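Local atomic coordinates of phosphoglycerol transferase GacH (Streptococcus pyogenes MGAS5005, PDB entry 6DGM), a protein that probably transfers glycerol phosphate, as sn-glycerol-1-phosphate, onto streptococcal rhamnose polysaccharides through its metal-binding, sulfatase-like C-terminal part, the piece present here. Residues Gly87-Met92 with Phe146-Val151. Numbering follows the deposited sequence.
Sequences GGTANM and FNRKTV. With MN (manganese (II) ion), chain C; 1GP (sn-glycerol-1-phosphate), chain D.
T89 meets R148 at nearly a right angle, its methyl CG2 lying 3.6 Å from R148 NH2 at the edge of the guanidinium, while A90 CB packs on F146 CB at 3.7 Å. No hydrogen bond joins the two segments directly; sn-glycerol-1-phosphate bridges them. From residues 87-92, G88 N donates to phosphate O3P over 2.9 Å with an N-H...O angle of 147°. T89 N reaches the same oxygen over a longer 3.3 Å. From 146-151, R148 NH2 binds glycerol O3 at 2.9 Å (149°), and NH1 adds weak bonds to O3 and O2. The F146 ring borders the ligand obliquely, CE2 lying 3.8 Å from O1P. Rotation about chi1 (-44°) sets T89 CG2 anti to the backbone N and leaves OG1 beside that N, directed at manganese, 2.0 Å away; phosphate O2P, E47, D270 and H271 share the metal. Further out, G88 occupies the N-cap position of helix 89-98, and its positive phi suits glycine; the N-H groups of G88 and T89 direct that helix start at O3P. R148 is extended from CG to NE, and a salt bridge from NE to E93 orients its guanidinium. With T89 OG1 and O2P sharing the manganese and R148 holding the glycerol end, the site is consistent with the nucleophilic threonine known from LTA synthase-like enzymes.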
ATOM      1  N   GLY A  87     -11.851   1.631  -7.996  1.00 17.58           N
ATOM      2  CA  GLY A  87     -11.768   2.823  -7.179  1.00 17.24           C
ATOM      3  C   GLY A  87     -11.482   2.403  -5.754  1.00 18.42           C
ATOM      4  O   GLY A  87     -11.397   1.218  -5.450  1.00 17.62           O
ATOM      5  N   GLY A  88     -11.319   3.398  -4.890  1.00 19.56           N
ATOM      6  CA  GLY A  88     -11.010   3.158  -3.494  1.00 20.80           C
ATOM      7  C   GLY A  88      -9.580   3.445  -3.093  1.00 20.09           C
ATOM      8  O   GLY A  88      -9.186   3.091  -1.979  1.00 21.83           O
ATOM      9  N   THR A  89      -8.805   4.090  -3.965  1.00 19.01           N
ATOM     10  CA  THR A  89      -7.397   4.379  -3.751  1.00 18.54           C
ATOM     11  C   THR A  89      -7.062   4.798  -2.332  1.00 15.90           C
ATOM     12  O   THR A  89      -6.205   4.188  -1.671  1.00 15.44           O
ATOM     13  CB  THR A  89      -7.060   5.517  -4.732  1.00 21.15           C
ATOM     14  OG1 THR A  89      -7.644   5.205  -5.999  1.00 25.17           O
ATOM     15  CG2 THR A  89      -5.567   5.721  -4.855  1.00 20.89           C
ATOM     16  N   ALA A  90      -7.711   5.859  -1.860  1.00 14.69           N
ATOM     17  CA  ALA A  90      -7.344   6.433  -0.572  1.00 14.93           C
ATOM     18  C   ALA A  90      -7.596   5.484   0.592  1.00 13.61           C
ATOM     19  O   ALA A  90      -6.939   5.617   1.641  1.00 13.02           O
ATOM     20  CB  ALA A  90      -8.105   7.749  -0.386  1.00 17.07           C
ATOM     21  N   ASN A  91      -8.509   4.513   0.431  1.00 13.66           N
ATOM     22  CA  ASN A  91      -8.743   3.552   1.505  1.00 14.20           C
ATOM     23  C   ASN A  91      -7.599   2.557   1.598  1.00 14.04           C
ATOM     24  O   ASN A  91      -7.183   2.194   2.702  1.00 14.48           O
ATOM     25  CB  ASN A  91     -10.077   2.848   1.306  1.00 15.73           C
ATOM     26  CG  ASN A  91     -11.239   3.776   1.513  1.00 16.46           C
ATOM     27  OD1 ASN A  91     -11.146   4.721   2.294  1.00 15.59           O
ATOM     28  ND2 ASN A  91     -12.331   3.535   0.804  1.00 18.07           N
ATOM     29  N   MET A  92      -7.069   2.106   0.462  1.00 14.22           N
ATOM     30  CA  MET A  92      -5.872   1.266   0.510  1.00 15.45           C
ATOM     31  C   MET A  92      -4.691   2.063   1.050  1.00 14.79           C
ATOM     32  O   MET A  92      -3.915   1.573   1.885  1.00 15.48           O
ATOM     33  CB  MET A  92      -5.579   0.685  -0.872  1.00 16.87           C
ATOM     34  CG  MET A  92      -6.198  -0.711  -1.093  1.00 17.60           C
ATOM     35  SD  MET A  92      -7.972  -0.839  -0.837  1.00 18.05           S
ATOM     36  CE  MET A  92      -8.589   0.051  -2.263  1.00 19.36           C
ATOM     37  N   PHE A 146      -9.805  13.480  -1.839  1.00 14.99           N
ATOM     38  CA  PHE A 146      -9.845  12.493  -0.758  1.00 15.38           C
ATOM     39  C   PHE A 146      -9.214  12.994   0.530  1.00 15.95           C
ATOM     40  O   PHE A 146      -8.725  12.210   1.344  1.00 16.77           O
ATOM     41  CB  PHE A 146      -9.292  11.145  -1.211  1.00 14.74           C
ATOM     42  CG  PHE A 146     -10.161  10.498  -2.214  1.00 16.08           C
ATOM     43  CD1 PHE A 146     -11.364   9.910  -1.824  1.00 16.28           C
ATOM     44  CD2 PHE A 146      -9.864  10.572  -3.573  1.00 18.03           C
ATOM     45  CE1 PHE A 146     -12.221   9.353  -2.776  1.00 18.72           C
ATOM     46  CE2 PHE A 146     -10.711  10.020  -4.513  1.00 19.42           C
ATOM     47  CZ  PHE A 146     -11.884   9.404  -4.116  1.00 20.18           C
ATOM     48  N   ASN A 147      -9.265  14.302   0.746  1.00 15.93           N
ATOM     49  CA  ASN A 147      -8.782  14.918   1.981  1.00 16.87           C
ATOM     50  C   ASN A 147      -7.287  14.711   2.196  1.00 16.21           C
ATOM     51  O   ASN A 147      -6.808  14.813   3.315  1.00 15.96           O
ATOM     52  CB  ASN A 147      -9.557  14.380   3.198  1.00 19.47           C
ATOM     53  CG  ASN A 147      -9.628  15.363   4.343  1.00 23.05           C
ATOM     54  OD1 ASN A 147      -9.618  16.573   4.140  1.00 24.44           O
ATOM     55  ND2 ASN A 147      -9.750  14.834   5.574  1.00 24.39           N
ATOM     56  N   ARG A 148      -6.506  14.441   1.145  1.00 14.69           N
ATOM     57  CA  ARG A 148      -5.109  14.080   1.366  1.00 14.42           C
ATOM     58  C   ARG A 148      -4.290  15.215   1.983  1.00 14.36           C
ATOM     59  O   ARG A 148      -3.403  14.969   2.810  1.00 14.10           O
ATOM     60  CB  ARG A 148      -4.453  13.595   0.082  1.00 14.81           C
ATOM     61  CG  ARG A 148      -4.939  12.232  -0.379  1.00 14.84           C
ATOM     62  CD  ARG A 148      -4.001  11.675  -1.404  1.00 14.18           C
ATOM     63  NE  ARG A 148      -4.437  10.383  -1.921  1.00 14.17           N
ATOM     64  CZ  ARG A 148      -5.177  10.198  -3.012  1.00 15.28           C
ATOM     65  NH1 ARG A 148      -5.620  11.223  -3.749  1.00 15.13           N
ATOM     66  NH2 ARG A 148      -5.500   8.966  -3.350  1.00 15.09           N
ATOM     67  N   LYS A 149      -4.552  16.466   1.589  1.00 14.46           N
ATOM     68  CA  LYS A 149      -3.733  17.560   2.090  1.00 15.79           C
ATOM     69  C   LYS A 149      -3.861  17.668   3.604  1.00 16.24           C
ATOM     70  O   LYS A 149      -2.869  17.872   4.312  1.00 16.43           O
ATOM     71  CB  LYS A 149      -4.150  18.867   1.428  1.00 16.87           C
ATOM     72  CG  LYS A 149      -3.264  20.055   1.748  1.00 18.59           C
ATOM     73  CD  LYS A 149      -3.866  21.332   1.194  1.00 22.18           C
ATOM     74  CE  LYS A 149      -3.059  22.564   1.553  1.00 26.68           C
ATOM     75  NZ  LYS A 149      -1.805  22.623   0.783  1.00 28.12           N
ATOM     76  N   THR A 150      -5.086  17.539   4.108  1.00 16.26           N
ATOM     77  CA  THR A 150      -5.318  17.566   5.545  1.00 17.63           C
ATOM     78  C   THR A 150      -4.629  16.403   6.232  1.00 16.31           C
ATOM     79  O   THR A 150      -4.011  16.571   7.291  1.00 16.32           O
ATOM     80  CB  THR A 150      -6.824  17.500   5.784  1.00 21.13           C
ATOM     81  OG1 THR A 150      -7.421  18.663   5.219  1.00 24.16           O
ATOM     82  CG2 THR A 150      -7.117  17.428   7.259  1.00 21.94           C
ATOM     83  N   VAL A 151      -4.707  15.215   5.634  1.00 15.03           N
ATOM     84  CA  VAL A 151      -4.098  14.034   6.232  1.00 15.49           C
ATOM     85  C   VAL A 151      -2.583  14.210   6.324  1.00 15.82           C
ATOM     86  O   VAL A 151      -1.986  14.042   7.391  1.00 16.30           O
ATOM     87  CB  VAL A 151      -4.451  12.782   5.418  1.00 16.96           C
ATOM     88  CG1 VAL A 151      -3.655  11.581   5.884  1.00 18.22           C
ATOM     89  CG2 VAL A 151      -5.932  12.501   5.504  1.00 18.17           C
TER
HETATM   90 MN    MN C 901      -7.303   3.948  -7.585  1.00 17.49          MN
HETATM   91  C3  1GP D 902      -7.328  10.837  -7.565  1.00 23.31           C
HETATM   92  O3  1GP D 902      -6.366   9.098  -6.151  1.00 19.67           O
HETATM   93  C2  1GP D 902      -7.588   9.608  -6.721  1.00 23.68           C
HETATM   94  O2  1GP D 902      -6.937  11.967  -6.788  1.00 23.95           O
HETATM   95  C1  1GP D 902      -8.268   8.522  -7.542  1.00 28.60           C
HETATM   96  O1P 1GP D 902      -8.788   7.499  -6.687  1.00 29.62           O
HETATM   97  O2P 1GP D 902      -9.024   5.292  -8.152  1.00 28.89           O
HETATM   98  O3P 1GP D 902     -10.555   5.879  -6.094  1.00 27.93           O
HETATM   99  O4P 1GP D 902     -10.743   7.177  -8.274  1.00 32.71           O
HETATM  100  P   1GP D 902      -9.782   6.391  -7.329  1.00 28.91           P